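CCMAN5 (Cellulosimicrobium cellulans, PDB 2XSG) is an alpha-mannosidase of glycoside hydrolase family 92 that enables mannose-6-phosphate modification of yeast-produced recombinant human lysosomal enzymes. Local coordinates at residues G132-E137 with A150-S155; S144-Y149 with G249-L254; G683-Q688 with W735-T740; A547-A552 with F766-A771. One frame throughout, in Å; residues are numbered along the deposited sequence.

Contact 1. Residues G132-E137 with A150-S155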
# COMPACT_ATOMS: atom_id res chain seq x y z
N GLY A 132 -1.11 -39.20 -3.17
CA GLY A 132 -1.97 -38.40 -4.02
C GLY A 132 -1.92 -36.90 -3.78
O GLY A 132 -1.20 -36.41 -2.91
N THR A 133 -2.72 -36.17 -4.55
CA THR A 133 -2.65 -34.72 -4.59
C THR A 133 -4.01 -34.08 -4.38
O THR A 133 -5.00 -34.53 -4.96
CB THR A 133 -1.96 -34.27 -5.91
OG1 THR A 133 -0.60 -34.71 -5.88
CG2 THR A 133 -1.97 -32.76 -6.09
N ILE A 134 -4.07 -33.07 -3.51
CA ILE A 134 -5.25 -32.24 -3.41
C ILE A 134 -5.00 -31.02 -4.31
O ILE A 134 -4.16 -30.16 -4.00
CB ILE A 134 -5.55 -31.78 -1.97
CG1 ILE A 134 -5.73 -32.98 -1.01
CG2 ILE A 134 -6.78 -30.88 -1.95
CD1 ILE A 134 -5.69 -32.58 0.47
N GLU A 135 -5.70 -30.98 -5.44
CA GLU A 135 -5.55 -29.87 -6.39
C GLU A 135 -6.44 -28.75 -5.89
O GLU A 135 -7.63 -28.94 -5.76
CB GLU A 135 -5.94 -30.29 -7.81
CG GLU A 135 -5.07 -31.41 -8.44
CD GLU A 135 -3.69 -30.94 -8.93
OE1 GLU A 135 -3.31 -29.75 -8.74
OE2 GLU A 135 -2.97 -31.77 -9.52
N ALA A 136 -5.84 -27.62 -5.56
CA ALA A 136 -6.58 -26.50 -5.01
C ALA A 136 -6.57 -25.34 -6.00
O ALA A 136 -5.53 -24.93 -6.49
CB ALA A 136 -5.97 -26.08 -3.71
N GLU A 137 -7.76 -24.82 -6.28
CA GLU A 137 -7.91 -23.61 -7.06
C GLU A 137 -8.78 -22.61 -6.27
O GLU A 137 -9.85 -22.97 -5.78
CB GLU A 137 -8.61 -23.92 -8.37
CG GLU A 137 -7.82 -24.74 -9.38
CD GLU A 137 -8.71 -25.28 -10.47
OE1 GLU A 137 -8.72 -24.71 -11.56
OE2 GLU A 137 -9.45 -26.25 -10.22
N ALA A 150 -9.91 -30.71 -5.85
CA ALA A 150 -9.99 -32.11 -6.32
C ALA A 150 -9.19 -33.02 -5.41
O ALA A 150 -7.97 -32.92 -5.36
CB ALA A 150 -9.48 -32.22 -7.78
N PHE A 151 -9.86 -33.93 -4.71
CA PHE A 151 -9.20 -34.86 -3.77
C PHE A 151 -8.92 -36.20 -4.44
O PHE A 151 -9.62 -36.56 -5.38
CB PHE A 151 -10.11 -35.10 -2.56
CG PHE A 151 -10.19 -33.94 -1.61
CD1 PHE A 151 -10.93 -32.81 -1.92
CD2 PHE A 151 -9.53 -34.00 -0.38
CE1 PHE A 151 -11.02 -31.74 -1.03
CE2 PHE A 151 -9.62 -32.94 0.52
CZ PHE A 151 -10.35 -31.81 0.20
N PRO A 152 -7.91 -36.96 -3.96
CA PRO A 152 -7.68 -38.25 -4.64
C PRO A 152 -8.90 -39.17 -4.55
O PRO A 152 -9.62 -39.17 -3.55
CB PRO A 152 -6.48 -38.84 -3.89
CG PRO A 152 -5.78 -37.63 -3.28
CD PRO A 152 -6.89 -36.68 -2.93
N ALA A 153 -9.13 -39.96 -5.59
CA ALA A 153 -10.22 -40.94 -5.55
C ALA A 153 -10.15 -41.81 -4.28
O ALA A 153 -9.08 -42.23 -3.86
CB ALA A 153 -10.21 -41.81 -6.80
N GLY A 154 -11.30 -42.04 -3.66
CA GLY A 154 -11.30 -42.88 -2.47
C GLY A 154 -11.15 -42.10 -1.18
O GLY A 154 -11.44 -42.62 -0.10
N SER A 155 -10.69 -40.85 -1.28
CA SER A 155 -10.62 -39.97 -0.11
C SER A 155 -11.99 -39.65 0.46
O SER A 155 -12.96 -39.57 -0.28
CB SER A 155 -9.97 -38.65 -0.50
OG SER A 155 -8.62 -38.84 -0.82
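Ile134 carries the side-chain packing here, running alongside Phe151 and pointing the same way. At CB the chain forks. The CG2 branch, anti to the backbone N, sits squarely over one face of the Phe151 ring: it is 4.2 Å from the ring centroid and only 8° off the normal, a CH-pi contact. The other branch starts at CG1, beside the backbone N (chi1 -57°), and meets Phe151 CD2 at 4.0 Å. With chi2 near anti, CD1 reaches on to Phe151 CE2, 3.9 Å away. Pro83 of strand 80-84 touches both side chains, so the pair packs against a strand of the facing sheet.

The backbone belongs to the open end of a beta hairpin formed by strands 133-140 and 144-150 in the N-terminal domain. Glu135 and Ala150 make an antiparallel hydrogen-bonded pair: Glu135 N gives to Ala150 O at 3.0 Å, and Ala150 N returns the bond to Glu135 O at 2.9 Å. Their CB atoms lie together on the sheet face turned from Ile134.

Beyond Ala150 the chain leaves the strand. Pro152 lays its ring against the first strand, with CD 3.5 Å from Thr133 O. Gly132 has backbone angles that call for glycine by themselves, and a CB there would also clash with Pro152 CG. Pro152 then opens a type II turn, Gly154 taking its positive-phi position, and Pro152 O accepts from both N and OG of Ser155.

Contact 2. Residues S144-Y149 with G249-L254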
# COMPACT_ATOMS: atom_id res chain seq x y z
N SER A 144 -15.82 -11.66 -2.35
CA SER A 144 -15.96 -13.11 -2.25
C SER A 144 -14.70 -13.88 -2.62
O SER A 144 -13.93 -13.46 -3.48
CB SER A 144 -17.07 -13.63 -3.17
OG SER A 144 -18.31 -13.02 -2.89
N GLY A 145 -14.52 -15.02 -1.96
CA GLY A 145 -13.50 -15.96 -2.33
C GLY A 145 -14.14 -17.28 -2.69
O GLY A 145 -14.99 -17.79 -1.94
N VAL A 146 -13.77 -17.83 -3.85
CA VAL A 146 -14.31 -19.12 -4.27
C VAL A 146 -13.21 -20.13 -4.35
O VAL A 146 -12.08 -19.78 -4.73
CB VAL A 146 -15.14 -19.07 -5.59
CG1 VAL A 146 -16.33 -18.19 -5.40
CG2 VAL A 146 -14.29 -18.59 -6.80
N HIS A 147 -13.56 -21.36 -3.98
CA HIS A 147 -12.65 -22.50 -3.90
C HIS A 147 -13.18 -23.66 -4.77
O HIS A 147 -14.39 -23.96 -4.76
CB HIS A 147 -12.58 -23.03 -2.47
CG HIS A 147 -12.16 -22.02 -1.46
ND1 HIS A 147 -11.07 -22.20 -0.64
CD2 HIS A 147 -12.70 -20.83 -1.10
CE1 HIS A 147 -10.93 -21.16 0.16
NE2 HIS A 147 -11.91 -20.31 -0.10
N ARG A 148 -12.25 -24.29 -5.49
CA ARG A 148 -12.50 -25.60 -6.12
C ARG A 148 -11.36 -26.57 -5.80
O ARG A 148 -10.19 -26.30 -6.13
CB ARG A 148 -12.65 -25.46 -7.65
CG ARG A 148 -13.02 -26.77 -8.34
CD ARG A 148 -13.37 -26.53 -9.79
NE ARG A 148 -12.28 -25.86 -10.52
CZ ARG A 148 -12.46 -25.22 -11.67
NH1 ARG A 148 -13.68 -25.16 -12.20
NH2 ARG A 148 -11.43 -24.64 -12.29
N TYR A 149 -11.70 -27.70 -5.18
CA TYR A 149 -10.74 -28.72 -4.75
C TYR A 149 -10.98 -30.06 -5.43
O TYR A 149 -12.13 -30.49 -5.57
CB TYR A 149 -10.81 -28.93 -3.23
CG TYR A 149 -10.43 -27.72 -2.44
CD1 TYR A 149 -11.40 -26.92 -1.86
CD2 TYR A 149 -9.09 -27.37 -2.26
CE1 TYR A 149 -11.06 -25.79 -1.13
CE2 TYR A 149 -8.73 -26.24 -1.54
CZ TYR A 149 -9.72 -25.45 -0.98
OH TYR A 149 -9.39 -24.33 -0.26
N GLY A 249 -16.51 -27.67 -3.81
CA GLY A 249 -16.60 -26.21 -3.99
C GLY A 249 -17.04 -25.47 -2.73
O GLY A 249 -17.77 -26.01 -1.90
N LEU A 250 -16.57 -24.24 -2.58
CA LEU A 250 -16.89 -23.42 -1.43
C LEU A 250 -16.90 -21.98 -1.88
O LEU A 250 -16.08 -21.57 -2.70
CB LEU A 250 -15.84 -23.61 -0.33
CG LEU A 250 -16.22 -23.01 1.02
CD1 LEU A 250 -17.16 -23.96 1.72
CD2 LEU A 250 -15.00 -22.73 1.89
N GLN A 251 -17.84 -21.20 -1.33
CA GLN A 251 -17.96 -19.79 -1.66
C GLN A 251 -18.07 -19.00 -0.38
O GLN A 251 -18.95 -19.25 0.44
CB GLN A 251 -19.19 -19.55 -2.57
CG GLN A 251 -19.17 -20.34 -3.90
CD GLN A 251 -20.26 -19.90 -4.85
OE1 GLN A 251 -20.10 -19.95 -6.08
NE2 GLN A 251 -21.38 -19.46 -4.30
N VAL A 252 -17.15 -18.05 -0.19
CA VAL A 252 -17.07 -17.27 1.05
C VAL A 252 -17.24 -15.80 0.71
O VAL A 252 -16.50 -15.27 -0.12
CB VAL A 252 -15.69 -17.46 1.73
CG1 VAL A 252 -15.63 -16.68 3.05
CG2 VAL A 252 -15.36 -18.95 1.95
N THR A 253 -18.18 -15.12 1.36
CA THR A 253 -18.36 -13.68 1.12
C THR A 253 -18.28 -12.91 2.44
O THR A 253 -18.78 -13.40 3.47
CB THR A 253 -19.68 -13.40 0.37
OG1 THR A 253 -19.66 -14.10 -0.88
CG2 THR A 253 -19.86 -11.91 0.09
N LEU A 254 -17.62 -11.75 2.39
CA LEU A 254 -17.38 -10.88 3.55
C LEU A 254 -18.18 -9.58 3.50
O LEU A 254 -18.38 -9.00 2.45
CB LEU A 254 -15.87 -10.51 3.64
CG LEU A 254 -14.86 -11.65 3.65
CD1 LEU A 254 -13.41 -11.23 3.35
CD2 LEU A 254 -14.94 -12.37 5.00
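Four backbone bonds form the first shell between these antiparallel strands. Gly145 and Val252 exchange a pair, the shorter from Gly145 N to Val252 O at 2.7 Å, and His147 and Leu250 exchange another. Of these, Leu250 N reaches His147 O from above the carbonyl plane, at 3.1 Å, while His147 N lies in the plane of Leu250 O.

On one face of the sheet His147 and Leu250 lie side by side, CB to CB 3.9 Å, with Leu250 CD2 over the imidazole toward its rim. The ring is gripped at both nitrogens: ND1 shares a hydrogen bond with Tyr149 OH at 2.7 Å, and NE2 bonds His64, which would fix the rotation of the ring. Val81 of strand 80-84 packs on His147, Tyr149 and Leu250.

On the other face Val146 CG1 meets Gln251 CG at 3.9 Å. Further along, Ser144 OG and Thr253 OG1 stand 2.7 Å apart, and each hydroxyl is hydrogen-bonded to helix 259-270, Ser144 to Glu269 and Thr253 to Gln266. A twisted antiparallel sheet facing a second sheet in this way is typical of the beta-sandwich N-terminal domain of family 92.

Contact 3. Residues G683-Q688 with W735-T740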
# COMPACT_ATOMS: atom_id res chain seq x y z
N GLY A 683 -0.78 17.19 -1.67
CA GLY A 683 -1.55 18.32 -1.17
C GLY A 683 -1.41 19.55 -2.05
O GLY A 683 -1.77 20.65 -1.66
N SER A 684 -0.86 19.36 -3.24
CA SER A 684 -0.84 20.41 -4.27
C SER A 684 -1.36 19.78 -5.56
O SER A 684 -1.74 18.61 -5.56
CB SER A 684 0.58 20.96 -4.48
OG SER A 684 1.34 20.09 -5.30
N SER A 685 -1.39 20.54 -6.64
CA SER A 685 -1.84 20.00 -7.92
C SER A 685 -0.67 19.69 -8.85
O SER A 685 -0.88 19.40 -10.02
CB SER A 685 -2.83 20.97 -8.57
OG SER A 685 -2.23 22.23 -8.78
N GLN A 686 0.55 19.74 -8.31
CA GLN A 686 1.75 19.61 -9.16
C GLN A 686 2.46 18.24 -9.15
O GLN A 686 2.41 17.50 -8.14
CB GLN A 686 2.75 20.72 -8.85
CG GLN A 686 2.26 22.09 -9.36
CD GLN A 686 3.31 23.17 -9.23
OE1 GLN A 686 3.04 24.34 -9.50
NE2 GLN A 686 4.52 22.79 -8.82
N PHE A 687 3.12 17.93 -10.27
CA PHE A 687 3.95 16.73 -10.39
C PHE A 687 5.28 17.13 -10.97
O PHE A 687 5.32 17.98 -11.85
CB PHE A 687 3.27 15.67 -11.25
CG PHE A 687 1.98 15.20 -10.67
CD1 PHE A 687 1.97 14.18 -9.73
CD2 PHE A 687 0.78 15.80 -11.02
CE1 PHE A 687 0.80 13.76 -9.16
CE2 PHE A 687 -0.43 15.38 -10.44
CZ PHE A 687 -0.41 14.35 -9.52
N GLN A 688 6.35 16.54 -10.45
CA GLN A 688 7.69 16.77 -10.96
C GLN A 688 8.07 15.78 -12.06
O GLN A 688 7.79 14.57 -11.95
CB GLN A 688 8.73 16.72 -9.82
CG GLN A 688 8.62 17.90 -8.81
CD GLN A 688 9.10 19.22 -9.41
OE1 GLN A 688 10.08 19.25 -10.17
NE2 GLN A 688 8.41 20.31 -9.07
N TRP A 735 8.03 20.57 -14.08
CA TRP A 735 6.81 20.17 -13.37
C TRP A 735 5.61 20.39 -14.29
O TRP A 735 5.64 21.27 -15.17
CB TRP A 735 6.63 21.00 -12.09
CG TRP A 735 6.51 22.49 -12.33
CD1 TRP A 735 7.53 23.41 -12.36
CD2 TRP A 735 5.30 23.24 -12.57
NE1 TRP A 735 7.03 24.67 -12.61
CE2 TRP A 735 5.67 24.59 -12.75
CE3 TRP A 735 3.94 22.89 -12.67
CZ2 TRP A 735 4.72 25.61 -13.00
CZ3 TRP A 735 3.00 23.89 -12.91
CH2 TRP A 735 3.40 25.24 -13.09
N VAL A 736 4.57 19.60 -14.11
CA VAL A 736 3.32 19.82 -14.83
C VAL A 736 2.14 19.82 -13.86
O VAL A 736 2.19 19.16 -12.80
CB VAL A 736 3.07 18.76 -15.96
CG1 VAL A 736 4.36 18.40 -16.70
CG2 VAL A 736 2.46 17.52 -15.39
N ASP A 737 1.08 20.53 -14.22
CA ASP A 737 -0.12 20.56 -13.40
C ASP A 737 -0.99 19.34 -13.65
O ASP A 737 -1.05 18.83 -14.78
CB ASP A 737 -0.94 21.82 -13.64
CG ASP A 737 -1.80 22.17 -12.44
OD1 ASP A 737 -3.05 21.95 -12.53
OD2 ASP A 737 -1.22 22.60 -11.40
N TYR A 738 -1.66 18.89 -12.59
CA TYR A 738 -2.64 17.81 -12.68
C TYR A 738 -3.67 18.04 -13.80
O TYR A 738 -4.01 17.11 -14.55
CB TYR A 738 -3.35 17.66 -11.34
CG TYR A 738 -4.42 16.59 -11.30
CD1 TYR A 738 -4.09 15.24 -11.20
CD2 TYR A 738 -5.78 16.94 -11.35
CE1 TYR A 738 -5.08 14.26 -11.15
CE2 TYR A 738 -6.79 15.97 -11.31
CZ TYR A 738 -6.43 14.64 -11.20
OH TYR A 738 -7.40 13.67 -11.17
N ALA A 739 -4.14 19.28 -13.92
CA ALA A 739 -5.14 19.62 -14.94
C ALA A 739 -4.63 19.29 -16.35
O ALA A 739 -5.38 18.82 -17.22
CB ALA A 739 -5.59 21.13 -14.83
N THR A 740 -3.34 19.51 -16.57
CA THR A 740 -2.74 19.29 -17.88
C THR A 740 -2.77 17.80 -18.22
O THR A 740 -3.13 17.41 -19.33
CB THR A 740 -1.31 19.84 -17.93
OG1 THR A 740 -1.36 21.24 -17.66
CG2 THR A 740 -0.68 19.63 -19.30
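Trp735 turns its CG into the crowded position between backbone N and carbonyl carbon (chi1 61°), which lays the indole along its own strand, out on the sheet face it shares with Gln686. Gln686 has CG beside its own backbone N (chi1 -71°) and runs extended from there, so its amide lies flat on one face of the indole, the two planes 10° apart and CD 3.5 Å from Trp735 CE3. The indole is held from outside too, NE1 bonding Ala763 O.

Behind this stack runs an antiparallel strand pair, the edge of a small three-stranded sheet. Phe687 N bonds Val736 O at 3.0 Å, and Val736 N answers to Phe687 O at 2.9 Å. At the end of strand 735-737 the chain passes straight into helix 738-742, with Asp737 as its N-cap. Asp737 OD1 takes Ala739 N from above the carboxylate plane at 3.2 Å; OD2 uses its syn lone pair for Ser685 OG at 2.8 Å. An alanine here would remove both bonds and would probably loosen the start of the helix and its tie to Ser685. The helix's first residue makes a further link, Tyr738 N to Ser685 O at 2.7 Å, nearly along the C=O axis.

On the sheet face of Phe687, its CE2 meets Tyr738 CD1 edge to edge at 3.7 Å. Tyr738 OH bonds Ala364 O, while Tyr365 makes an edge-to-face contact with the Phe687 ring.

Contact 4. Residues A547-A552 with F766-A771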
# COMPACT_ATOMS: atom_id res chain seq x y z
N ALA A 547 7.69 19.40 2.19
CA ALA A 547 7.77 19.46 0.74
C ALA A 547 6.83 20.47 0.09
O ALA A 547 6.87 20.66 -1.14
CB ALA A 547 7.58 18.06 0.14
N TYR A 548 6.00 21.11 0.91
CA TYR A 548 5.10 22.19 0.51
C TYR A 548 5.79 23.56 0.48
O TYR A 548 5.17 24.57 0.15
CB TYR A 548 3.90 22.25 1.47
CG TYR A 548 4.30 22.41 2.92
CD1 TYR A 548 4.34 23.66 3.53
CD2 TYR A 548 4.66 21.30 3.69
CE1 TYR A 548 4.73 23.81 4.85
CE2 TYR A 548 5.04 21.43 5.00
CZ TYR A 548 5.07 22.68 5.58
OH TYR A 548 5.47 22.78 6.89
N ASP A 549 7.08 23.59 0.83
CA ASP A 549 7.84 24.85 0.84
C ASP A 549 9.35 24.69 0.66
O ASP A 549 10.15 25.07 1.54
CB ASP A 549 7.52 25.67 2.09
CG ASP A 549 7.48 27.17 1.81
OD1 ASP A 549 8.14 27.62 0.84
OD2 ASP A 549 6.81 27.90 2.55
N MET A 550 9.72 24.16 -0.50
CA MET A 550 11.09 24.05 -0.93
C MET A 550 11.75 25.42 -1.03
O MET A 550 12.93 25.53 -0.77
CB MET A 550 11.18 23.32 -2.29
CG MET A 550 10.99 21.79 -2.20
SD MET A 550 12.26 21.01 -1.19
CE MET A 550 13.70 21.21 -2.24
N ASP A 551 10.99 26.45 -1.38
CA ASP A 551 11.58 27.79 -1.50
C ASP A 551 12.08 28.27 -0.14
O ASP A 551 13.22 28.73 -0.03
CB ASP A 551 10.60 28.79 -2.07
CG ASP A 551 11.29 30.10 -2.49
OD1 ASP A 551 11.40 31.01 -1.64
OD2 ASP A 551 11.74 30.19 -3.65
N ALA A 552 11.23 28.16 0.88
CA ALA A 552 11.61 28.56 2.23
C ALA A 552 12.72 27.63 2.74
O ALA A 552 13.61 28.07 3.45
CB ALA A 552 10.40 28.54 3.17
N PHE A 766 5.52 24.96 -7.11
CA PHE A 766 4.78 25.41 -5.94
C PHE A 766 5.60 25.38 -4.65
O PHE A 766 6.27 24.40 -4.33
CB PHE A 766 3.49 24.60 -5.74
CG PHE A 766 2.78 24.91 -4.47
CD1 PHE A 766 1.96 26.03 -4.37
CD2 PHE A 766 2.96 24.11 -3.35
CE1 PHE A 766 1.29 26.33 -3.17
CE2 PHE A 766 2.31 24.40 -2.13
CZ PHE A 766 1.47 25.52 -2.05
N SER A 767 5.51 26.49 -3.91
CA SER A 767 5.96 26.60 -2.54
C SER A 767 4.96 27.51 -1.86
O SER A 767 4.61 28.56 -2.40
CB SER A 767 7.35 27.22 -2.46
OG SER A 767 8.35 26.25 -2.67
N MET A 768 4.48 27.09 -0.68
CA MET A 768 3.50 27.85 0.10
C MET A 768 3.89 29.33 0.28
O MET A 768 3.06 30.21 0.09
CB MET A 768 3.30 27.19 1.47
CG MET A 768 2.33 27.91 2.39
SD MET A 768 2.26 27.17 4.04
CE MET A 768 3.82 27.71 4.74
N SER A 769 5.15 29.58 0.61
CA SER A 769 5.64 30.94 0.93
C SER A 769 5.67 31.90 -0.26
O SER A 769 5.60 33.11 -0.08
CB SER A 769 7.03 30.87 1.56
OG SER A 769 7.96 30.26 0.68
N THR A 770 5.80 31.36 -1.47
CA THR A 770 5.95 32.16 -2.67
C THR A 770 4.71 32.13 -3.57
O THR A 770 4.65 32.86 -4.56
CB THR A 770 7.21 31.77 -3.50
OG1 THR A 770 7.22 30.37 -3.79
CG2 THR A 770 8.48 32.15 -2.76
N ALA A 771 3.72 31.32 -3.22
CA ALA A 771 2.55 31.09 -4.08
C ALA A 771 1.72 32.35 -4.33
O ALA A 771 1.41 33.09 -3.39
CB ALA A 771 1.68 29.97 -3.51
O HOH W 1 7.61 23.34 -2.23
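Asp549 is the N-cap of helix 550-556, and the C-terminal tail of the chain folds over this helix start. The tight part centres on the buried carboxylate of Asp549. Its OD1 is gripped twice, by Ala552 N at 3.1 Å from above the carboxylate plane and by Ser769 OG at 2.7 Å on its syn lone pair; OD2 receives a weak bond from Ser769 N. An alanine here would strip away the cap and the grip on Ser769, and would probably leave both the helix start and the tail less firmly placed. Tyr548 O takes Met768 N at 2.7 Å, nearly along the C=O axis.

Met768 runs beside the Tyr548 ring, SD placed obliquely to it in a Met-aromatic contact and CE at the ring edge, 4.0 Å from Tyr548 CE1. Tyr466 meets the same ring, and Tyr548 OH bonds Ala488 O.

The outer side, with Asp551 and Thr770, is exposed and looser: Thr770 merely lays CG2 against Asp551 OD1 at 3.3 Å, the side chains crossing at about a right angle. Inward again, Ser767 OG accepts from Asp551 N at 2.9 Å and gives its own proton to a water, which also accepts from Met550 N and donates to Ala547 O and, at 2.7 Å, to Phe766 O.

The four contacts form two clusters on opposite sides of the chain's centre. Contacts 1 and 2, centres about 17 Å apart, share one antiparallel sheet of the N-terminal domain: strand 144-150 serves both, and their segments alternate along the sequence. They touch, Ile134 and Ala136 packing on Tyr149. Contacts 3 and 4 come later, in the catalytic part, centres about 14 Å apart; both segments of contact 3 fall between the two of contact 4, and Ser684 packs on Phe766. From contact 1 to contact 4 the centres are about 63 Å apart. Each cluster therefore belongs to its own part of the enzyme, and the C-terminal tail returns to the catalytic side.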